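Local structure of cryptochrome DASH (Arabidopsis thaliana, 2J4D) at residues 242-246 and 466-472; 399-404 and 445-450. The protein binds FAD and a methenyltetrahydrofolate light antenna, repairs cyclobutane pyrimidine dimers in single-stranded DNA and may act as a blue-light photoreceptor. One frame throughout, in Å; residues are numbered along the deposited sequence.

Contact 1: residues 242-246 and 466-472; sequences VTRGM and FWLQQLR
The C-terminal end of helix 462-467 meets R244 from the loop leading into strand 245-248, and the backbone oxygen of F466 is the focus. R244 NH1 and NH2 both reach it end-on: R244 NH1 and R244 NH2 each lie 2.7 Å from F466 O. Both bonds are bent, as expected when two nitrogens share one acceptor; at NH1 the N-H...O angle is 133°, and the oxygen is tilted somewhat out of the guanidinium plane. R472 NH2 is a third donor, 2.9 Å from F466 O, with that oxygen close to the plane of the R472 guanidinium. The two arginines thereby crowd together, and the very short spacing of their NH2 atoms is doubtful. L468 is the first residue to leave helical phi/psi, so F466 O lies in the last turn of the helix, whose negative pole would probably welcome this positive charge.

The ring of the same residue meets R244 as well. R244 NH2 stands 3.4 Å above the plane of the F466 ring, over its centre, and R244 CZ is 4.3 Å from the ring centroid, 16° off the normal, which defines a cation-pi contact. A bend in the R244 chain at chi3 turns the guanidinium so that one group serves both carbonyl and ring. Further back, R244 CB rests 4.1 Å from W467 CZ3. G245 CA comes within 4.2 Å of W467 CH2, with positive phi (73°) at the glycine; G245 N is buried at the edge of the F466 ring without a polar partner.

W467 also packs on A378 and E382 of helix 374-386. The pattern is that of arginines gathered at a helix C-terminus and reinforced by cation-pi stacking, here joining the small parallel sheet of strands 4-7 and 245-248 to the end of helix 462-467.

Contact 2: residues 399-404 and 445-450; sequences SFLVRD and DRYFSI
S399 OG takes part in two hydrogen bonds, accepting from F448 N and donating to a water. The F448 N to S399 OG bond measures 3.1 Å and is almost straight, 176° at the hydrogen. With OG anti to the backbone N (chi1 -179°), the hydroxyl leans off helix 391-404 onto the passing chain. The water, 2.8 Å from S399 OG, passes its own hydrogens to D404 OD2 and F448 O, so it links two helix side chains to the loop backbone.

Five residues further along the helix, Y447 OH donates to D404 OD1 at 2.6 Å. D404 OD1 receives it on its syn lone pair, the side of the other oxygen, and the carboxylate plane stands 75° from the ring while OD1 lies in the ring plane at its edge. K495 N is a second donor to D404 OD1. A phenylalanine in place of Y447 would probably leave that oxygen without its phenolic donor and the carboxylate less firmly fixed.

R403 runs alongside the same ring in the opposite direction, with R403 CD 3.6 Å from Y447 CD1 at the ring edge. R446 O sits over one face of the R403 guanidinium, 3.0 Å above the plane and over its centre, too far from the N-H directions for a hydrogen bond; R403 NH1 bonds G435 O instead.

Apolar contact closes the far end, F400 CD1 being 4.1 Å from I450 CD1. Both side chains also rest on I376, so the last turns of helix 391-404 and the start of helix 450-457 converge on helix 374-386.

How the contacts relate
The centres of the two contacts lie 24 Å apart and their nearest atoms about 11 Å, so they do not touch. Along the chain contact 2 is nested within the loop closed by contact 1: 242-246 comes first, then 399-404, 445-450 and 466-472. Residues 445-450 lead into helix 450-457, which is followed by helix 462-467, so the two later segments are near neighbours in sequence. Helix 374-386 is common ground, touched by side chains from both. Contact 1 joins the 245-248 strand region to helix 462-467, and both segments of contact 2 lie within the FAD-binding family region; the side chain of F448 lies about 8 Å from the bound FAD and that of W467 about 13 Å.

Contact 1: residues 242-246 and 466-472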
ATOM      1  N   VAL A 242      14.972  10.871   0.645  1.00 25.31           N
ATOM      2  CA  VAL A 242      15.602   9.676   1.191  1.00 26.42           C
ATOM      3  C   VAL A 242      17.110   9.887   1.158  1.00 30.62           C
ATOM      4  O   VAL A 242      17.694  10.090   0.098  1.00 30.73           O
ATOM      5  CB  VAL A 242      15.234   8.437   0.350  1.00 24.83           C
ATOM      6  CG1 VAL A 242      15.984   7.201   0.854  1.00 20.12           C
ATOM      7  CG2 VAL A 242      13.729   8.212   0.421  1.00 20.30           C
ATOM      8  N   THR A 243      17.732   9.833   2.325  1.00 33.47           N
ATOM      9  CA  THR A 243      19.168  10.046   2.427  1.00 38.13           C
ATOM     10  C   THR A 243      19.990   8.765   2.272  1.00 38.31           C
ATOM     11  O   THR A 243      21.100   8.803   1.741  1.00 39.83           O
ATOM     12  CB  THR A 243      19.497  10.711   3.776  1.00 37.61           C
ATOM     13  OG1 THR A 243      18.940   9.928   4.837  1.00 34.94           O
ATOM     14  CG2 THR A 243      18.893  12.106   3.840  1.00 37.24           C
ATOM     15  N   ARG A 244      19.440   7.642   2.730  1.00 38.80           N
ATOM     16  CA  ARG A 244      20.119   6.345   2.661  1.00 36.63           C
ATOM     17  C   ARG A 244      19.124   5.242   2.353  1.00 34.30           C
ATOM     18  O   ARG A 244      17.925   5.419   2.543  1.00 33.82           O
ATOM     19  CB  ARG A 244      20.746   5.985   4.002  1.00 39.53           C
ATOM     20  CG  ARG A 244      21.603   7.034   4.651  1.00 49.27           C
ATOM     21  CD  ARG A 244      22.281   6.398   5.852  1.00 52.22           C
ATOM     22  NE  ARG A 244      23.074   5.252   5.423  1.00 55.74           N
ATOM     23  CZ  ARG A 244      23.520   4.298   6.230  1.00 55.05           C
ATOM     24  NH1 ARG A 244      23.247   4.342   7.526  1.00 54.26           N
ATOM     25  NH2 ARG A 244      24.250   3.308   5.737  1.00 57.12           N
ATOM     26  N   GLY A 245      19.633   4.095   1.910  1.00 31.84           N
ATOM     27  CA  GLY A 245      18.769   2.960   1.627  1.00 29.94           C
ATOM     28  C   GLY A 245      17.898   3.046   0.388  1.00 26.92           C
ATOM     29  O   GLY A 245      18.228   3.722  -0.578  1.00 27.29           O
ATOM     30  N   MET A 246      16.764   2.360   0.428  1.00 27.15           N
ATOM     31  CA  MET A 246      15.854   2.321  -0.704  1.00 23.56           C
ATOM     32  C   MET A 246      15.017   3.567  -0.934  1.00 22.54           C
ATOM     33  O   MET A 246      14.320   4.048  -0.043  1.00 19.31           O
ATOM     34  CB  MET A 246      14.932   1.108  -0.579  1.00 25.08           C
ATOM     35  CG  MET A 246      15.672  -0.211  -0.631  1.00 25.92           C
ATOM     36  SD  MET A 246      14.576  -1.632  -0.555  1.00 29.42           S
ATOM     37  CE  MET A 246      14.394  -1.838   1.229  1.00 28.37           C
ATOM     38  N   PHE A 466      24.501  -1.501   9.003  1.00 29.14           N
ATOM     39  CA  PHE A 466      24.245  -0.624   7.874  1.00 27.84           C
ATOM     40  C   PHE A 466      23.502   0.625   8.341  1.00 29.75           C
ATOM     41  O   PHE A 466      23.826   1.741   7.933  1.00 28.53           O
ATOM     42  CB  PHE A 466      23.419  -1.353   6.800  1.00 28.00           C
ATOM     43  CG  PHE A 466      22.973  -0.463   5.675  1.00 27.25           C
ATOM     44  CD1 PHE A 466      21.737   0.179   5.724  1.00 28.46           C
ATOM     45  CD2 PHE A 466      23.810  -0.223   4.589  1.00 31.61           C
ATOM     46  CE1 PHE A 466      21.342   1.052   4.710  1.00 30.84           C
ATOM     47  CE2 PHE A 466      23.429   0.650   3.565  1.00 35.22           C
ATOM     48  CZ  PHE A 466      22.190   1.291   3.626  1.00 34.31           C
ATOM     49  N   TRP A 467      22.512   0.434   9.210  1.00 27.93           N
ATOM     50  CA  TRP A 467      21.705   1.548   9.701  1.00 27.29           C
ATOM     51  C   TRP A 467      22.289   2.303  10.885  1.00 28.72           C
ATOM     52  O   TRP A 467      22.024   3.496  11.056  1.00 27.28           O
ATOM     53  CB  TRP A 467      20.293   1.062  10.048  1.00 22.28           C
ATOM     54  CG  TRP A 467      19.472   0.818   8.819  1.00 25.05           C
ATOM     55  CD1 TRP A 467      19.106  -0.390   8.297  1.00 24.54           C
ATOM     56  CD2 TRP A 467      19.017   1.810   7.895  1.00 25.91           C
ATOM     57  NE1 TRP A 467      18.458  -0.211   7.095  1.00 24.85           N
ATOM     58  CE2 TRP A 467      18.391   1.131   6.825  1.00 25.55           C
ATOM     59  CE3 TRP A 467      19.082   3.211   7.865  1.00 28.79           C
ATOM     60  CZ2 TRP A 467      17.832   1.805   5.732  1.00 27.00           C
ATOM     61  CZ3 TRP A 467      18.525   3.886   6.775  1.00 30.66           C
ATOM     62  CH2 TRP A 467      17.909   3.176   5.725  1.00 28.18           C
ATOM     63  N   LEU A 468      23.071   1.611  11.701  1.00 26.70           N
ATOM     64  CA  LEU A 468      23.683   2.222  12.873  1.00 29.82           C
ATOM     65  C   LEU A 468      25.195   2.112  12.674  1.00 33.03           C
ATOM     66  O   LEU A 468      25.858   1.284  13.298  1.00 32.23           O
ATOM     67  CB  LEU A 468      23.229   1.475  14.133  1.00 27.95           C
ATOM     68  CG  LEU A 468      21.701   1.317  14.243  1.00 27.84           C
ATOM     69  CD1 LEU A 468      21.334   0.429  15.420  1.00 30.17           C
ATOM     70  CD2 LEU A 468      21.056   2.683  14.386  1.00 29.14           C
ATOM     71  N   GLN A 469      25.720   2.953  11.784  1.00 34.97           N
ATOM     72  CA  GLN A 469      27.137   2.956  11.437  1.00 37.95           C
ATOM     73  C   GLN A 469      28.140   2.870  12.585  1.00 37.42           C
ATOM     74  O   GLN A 469      29.260   2.404  12.377  1.00 38.84           O
ATOM     75  CB  GLN A 469      27.468   4.170  10.557  1.00 39.87           C
ATOM     76  CG  GLN A 469      26.739   5.448  10.935  1.00 51.04           C
ATOM     77  CD  GLN A 469      25.283   5.427  10.497  1.00 55.56           C
ATOM     78  OE1 GLN A 469      24.371   5.622  11.305  1.00 56.20           O
ATOM     79  NE2 GLN A 469      25.060   5.190   9.208  1.00 59.80           N
ATOM     80  N   GLN A 470      27.763   3.306  13.784  1.00 36.74           N
ATOM     81  CA  GLN A 470      28.693   3.236  14.908  1.00 38.90           C
ATOM     82  C   GLN A 470      28.936   1.793  15.364  1.00 40.53           C
ATOM     83  O   GLN A 470      29.711   1.557  16.294  1.00 40.86           O
ATOM     84  CB  GLN A 470      28.196   4.067  16.102  1.00 37.34           C
ATOM     85  CG  GLN A 470      26.958   3.532  16.794  1.00 39.38           C
ATOM     86  CD  GLN A 470      25.682   4.174  16.281  1.00 38.84           C
ATOM     87  OE1 GLN A 470      25.443   4.224  15.078  1.00 37.63           O
ATOM     88  NE2 GLN A 470      24.857   4.665  17.198  1.00 39.10           N
ATOM     89  N   LEU A 471      28.278   0.834  14.714  1.00 39.94           N
ATOM     90  CA  LEU A 471      28.445  -0.579  15.065  1.00 40.10           C
ATOM     91  C   LEU A 471      29.262  -1.323  14.010  1.00 39.84           C
ATOM     92  O   LEU A 471      29.664  -2.468  14.221  1.00 39.88           O
ATOM     93  CB  LEU A 471      27.081  -1.270  15.196  1.00 37.89           C
ATOM     94  CG  LEU A 471      26.014  -0.671  16.111  1.00 37.93           C
ATOM     95  CD1 LEU A 471      24.762  -1.543  16.052  1.00 34.94           C
ATOM     96  CD2 LEU A 471      26.537  -0.578  17.539  1.00 40.28           C
ATOM     97  N   ARG A 472      29.496  -0.671  12.874  1.00 41.22           N
ATOM     98  CA  ARG A 472      30.236  -1.278  11.768  1.00 44.96           C
ATOM     99  C   ARG A 472      31.613  -1.837  12.109  1.00 47.60           C
ATOM    100  O   ARG A 472      32.029  -2.857  11.553  1.00 46.89           O
ATOM    101  CB  ARG A 472      30.381  -0.275  10.622  1.00 46.88           C
ATOM    102  CG  ARG A 472      29.116  -0.115   9.814  1.00 49.40           C
ATOM    103  CD  ARG A 472      29.200   1.012   8.805  1.00 50.02           C
ATOM    104  NE  ARG A 472      27.881   1.263   8.235  1.00 49.07           N
ATOM    105  CZ  ARG A 472      27.646   2.036   7.181  1.00 52.04           C
ATOM    106  NH1 ARG A 472      28.648   2.646   6.560  1.00 47.44           N
ATOM    107  NH2 ARG A 472      26.401   2.193   6.747  1.00 50.78           N
TER

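Contact 2: residues 399-404 and 445-450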
ATOM      1  N   SER A 399       6.060  -6.344  18.222  1.00 21.14           N
ATOM      2  CA  SER A 399       6.117  -7.130  19.452  1.00 24.57           C
ATOM      3  C   SER A 399       6.843  -6.342  20.544  1.00 23.84           C
ATOM      4  O   SER A 399       6.411  -6.307  21.692  1.00 26.24           O
ATOM      5  CB  SER A 399       6.851  -8.454  19.199  1.00 25.28           C
ATOM      6  OG  SER A 399       6.901  -9.241  20.380  1.00 30.00           O
ATOM      7  N   PHE A 400       7.947  -5.699  20.179  1.00 26.48           N
ATOM      8  CA  PHE A 400       8.713  -4.922  21.147  1.00 26.75           C
ATOM      9  C   PHE A 400       7.885  -3.805  21.788  1.00 28.04           C
ATOM     10  O   PHE A 400       7.877  -3.635  23.017  1.00 24.89           O
ATOM     11  CB  PHE A 400       9.946  -4.309  20.485  1.00 27.89           C
ATOM     12  CG  PHE A 400      10.855  -3.602  21.451  1.00 30.39           C
ATOM     13  CD1 PHE A 400      11.751  -4.323  22.237  1.00 32.25           C
ATOM     14  CD2 PHE A 400      10.804  -2.217  21.591  1.00 27.12           C
ATOM     15  CE1 PHE A 400      12.586  -3.675  23.148  1.00 29.69           C
ATOM     16  CE2 PHE A 400      11.634  -1.556  22.498  1.00 32.05           C
ATOM     17  CZ  PHE A 400      12.528  -2.289  23.280  1.00 31.47           C
ATOM     18  N   LEU A 401       7.195  -3.034  20.955  1.00 25.32           N
ATOM     19  CA  LEU A 401       6.385  -1.935  21.460  1.00 23.15           C
ATOM     20  C   LEU A 401       5.280  -2.402  22.380  1.00 23.89           C
ATOM     21  O   LEU A 401       5.044  -1.814  23.442  1.00 25.91           O
ATOM     22  CB  LEU A 401       5.770  -1.146  20.304  1.00 24.05           C
ATOM     23  CG  LEU A 401       4.913   0.036  20.772  1.00 27.74           C
ATOM     24  CD1 LEU A 401       5.115   1.208  19.830  1.00 28.61           C
ATOM     25  CD2 LEU A 401       3.443  -0.369  20.852  1.00 23.64           C
ATOM     26  N   VAL A 402       4.597  -3.462  21.970  1.00 24.97           N
ATOM     27  CA  VAL A 402       3.490  -3.998  22.740  1.00 25.94           C
ATOM     28  C   VAL A 402       3.883  -4.810  23.970  1.00 28.56           C
ATOM     29  O   VAL A 402       3.362  -4.586  25.060  1.00 27.99           O
ATOM     30  CB  VAL A 402       2.588  -4.898  21.856  1.00 27.60           C
ATOM     31  CG1 VAL A 402       1.546  -5.610  22.717  1.00 28.13           C
ATOM     32  CG2 VAL A 402       1.907  -4.059  20.781  1.00 26.43           C
ATOM     33  N   ARG A 403       4.802  -5.750  23.788  1.00 29.94           N
ATOM     34  CA  ARG A 403       5.193  -6.638  24.875  1.00 32.11           C
ATOM     35  C   ARG A 403       6.363  -6.218  25.754  1.00 32.70           C
ATOM     36  O   ARG A 403       6.315  -6.397  26.967  1.00 33.83           O
ATOM     37  CB  ARG A 403       5.435  -8.035  24.303  1.00 34.60           C
ATOM     38  CG  ARG A 403       4.212  -8.560  23.556  1.00 36.57           C
ATOM     39  CD  ARG A 403       4.290 -10.045  23.249  1.00 41.76           C
ATOM     40  NE  ARG A 403       2.994 -10.543  22.789  1.00 45.08           N
ATOM     41  CZ  ARG A 403       2.451 -10.222  21.620  1.00 43.98           C
ATOM     42  NH1 ARG A 403       3.103  -9.412  20.800  1.00 48.04           N
ATOM     43  NH2 ARG A 403       1.254 -10.686  21.281  1.00 41.22           N
ATOM     44  N   ASP A 404       7.408  -5.666  25.157  1.00 32.78           N
ATOM     45  CA  ASP A 404       8.558  -5.240  25.939  1.00 32.84           C
ATOM     46  C   ASP A 404       8.343  -3.861  26.542  1.00 32.52           C
ATOM     47  O   ASP A 404       8.709  -3.621  27.692  1.00 29.17           O
ATOM     48  CB  ASP A 404       9.811  -5.261  25.072  1.00 32.38           C
ATOM     49  CG  ASP A 404      10.195  -6.668  24.659  1.00 38.55           C
ATOM     50  OD1 ASP A 404      10.523  -7.479  25.556  1.00 37.09           O
ATOM     51  OD2 ASP A 404      10.156  -6.967  23.445  1.00 37.18           O
ATOM     52  N   ASP A 445      -0.867 -15.273  18.355  1.00 52.77           N
ATOM     53  CA  ASP A 445      -0.367 -14.475  19.484  1.00 50.91           C
ATOM     54  C   ASP A 445       1.046 -14.881  19.873  1.00 51.20           C
ATOM     55  O   ASP A 445       1.230 -15.902  20.539  1.00 52.03           O
ATOM     56  CB  ASP A 445      -1.236 -14.682  20.721  1.00 51.09           C
ATOM     57  CG  ASP A 445      -2.620 -14.111  20.568  1.00 52.54           C
ATOM     58  OD1 ASP A 445      -2.980 -13.709  19.440  1.00 48.88           O
ATOM     59  OD2 ASP A 445      -3.353 -14.069  21.584  1.00 50.78           O
ATOM     60  N   ARG A 446       2.042 -14.083  19.513  1.00 48.70           N
ATOM     61  CA  ARG A 446       3.390 -14.468  19.883  1.00 47.53           C
ATOM     62  C   ARG A 446       4.341 -13.367  20.298  1.00 44.36           C
ATOM     63  O   ARG A 446       4.157 -12.195  19.969  1.00 42.11           O
ATOM     64  CB  ARG A 446       4.026 -15.278  18.754  1.00 50.55           C
ATOM     65  CG  ARG A 446       3.995 -14.601  17.416  1.00 56.42           C
ATOM     66  CD  ARG A 446       4.800 -15.400  16.411  1.00 62.64           C
ATOM     67  NE  ARG A 446       6.108 -15.742  16.965  1.00 66.42           N
ATOM     68  CZ  ARG A 446       7.118 -16.244  16.262  1.00 67.82           C
ATOM     69  NH1 ARG A 446       6.982 -16.465  14.961  1.00 68.34           N
ATOM     70  NH2 ARG A 446       8.268 -16.521  16.864  1.00 67.49           N
ATOM     71  N   TYR A 447       5.352 -13.766  21.058  1.00 42.08           N
ATOM     72  CA  TYR A 447       6.369 -12.848  21.533  1.00 39.10           C
ATOM     73  C   TYR A 447       7.630 -13.092  20.711  1.00 38.47           C
ATOM     74  O   TYR A 447       8.075 -14.235  20.572  1.00 39.10           O
ATOM     75  CB  TYR A 447       6.674 -13.109  23.007  1.00 39.42           C
ATOM     76  CG  TYR A 447       7.824 -12.279  23.525  1.00 38.15           C
ATOM     77  CD1 TYR A 447       7.608 -11.013  24.068  1.00 41.45           C
ATOM     78  CD2 TYR A 447       9.140 -12.734  23.418  1.00 41.51           C
ATOM     79  CE1 TYR A 447       8.671 -10.221  24.490  1.00 38.66           C
ATOM     80  CE2 TYR A 447      10.210 -11.950  23.834  1.00 39.41           C
ATOM     81  CZ  TYR A 447       9.970 -10.696  24.369  1.00 40.32           C
ATOM     82  OH  TYR A 447      11.027  -9.920  24.793  1.00 38.46           O
ATOM     83  N   PHE A 448       8.201 -12.030  20.158  1.00 34.24           N
ATOM     84  CA  PHE A 448       9.425 -12.169  19.384  1.00 35.65           C
ATOM     85  C   PHE A 448      10.631 -11.859  20.271  1.00 35.40           C
ATOM     86  O   PHE A 448      10.762 -10.755  20.803  1.00 35.77           O
ATOM     87  CB  PHE A 448       9.417 -11.233  18.176  1.00 34.06           C
ATOM     88  CG  PHE A 448       8.454 -11.642  17.098  1.00 34.70           C
ATOM     89  CD1 PHE A 448       7.079 -11.591  17.315  1.00 34.68           C
ATOM     90  CD2 PHE A 448       8.918 -12.086  15.866  1.00 34.61           C
ATOM     91  CE1 PHE A 448       6.184 -11.977  16.316  1.00 33.47           C
ATOM     92  CE2 PHE A 448       8.028 -12.474  14.863  1.00 34.42           C
ATOM     93  CZ  PHE A 448       6.661 -12.419  15.090  1.00 33.91           C
ATOM     94  N   SER A 449      11.498 -12.849  20.439  1.00 34.09           N
ATOM     95  CA  SER A 449      12.702 -12.687  21.242  1.00 33.50           C
ATOM     96  C   SER A 449      13.715 -11.907  20.419  1.00 31.04           C
ATOM     97  O   SER A 449      14.168 -12.381  19.383  1.00 32.38           O
ATOM     98  CB  SER A 449      13.280 -14.057  21.600  1.00 36.51           C
ATOM     99  OG  SER A 449      14.575 -13.925  22.163  1.00 41.11           O
ATOM    100  N   ILE A 450      14.069 -10.712  20.876  1.00 31.34           N
ATOM    101  CA  ILE A 450      15.028  -9.891  20.146  1.00 33.86           C
ATOM    102  C   ILE A 450      16.352 -10.605  19.897  1.00 32.88           C
ATOM    103  O   ILE A 450      16.880 -10.565  18.786  1.00 34.20           O
ATOM    104  CB  ILE A 450      15.275  -8.541  20.872  1.00 33.68           C
ATOM    105  CG1 ILE A 450      14.209  -7.525  20.452  1.00 38.09           C
ATOM    106  CG2 ILE A 450      16.653  -7.990  20.525  1.00 39.60           C
ATOM    107  CD1 ILE A 450      12.781  -7.995  20.636  1.00 35.12           C
TER
HETATM  108  O   HOH W   1       9.316  -8.447  21.479  1.00 30.35           O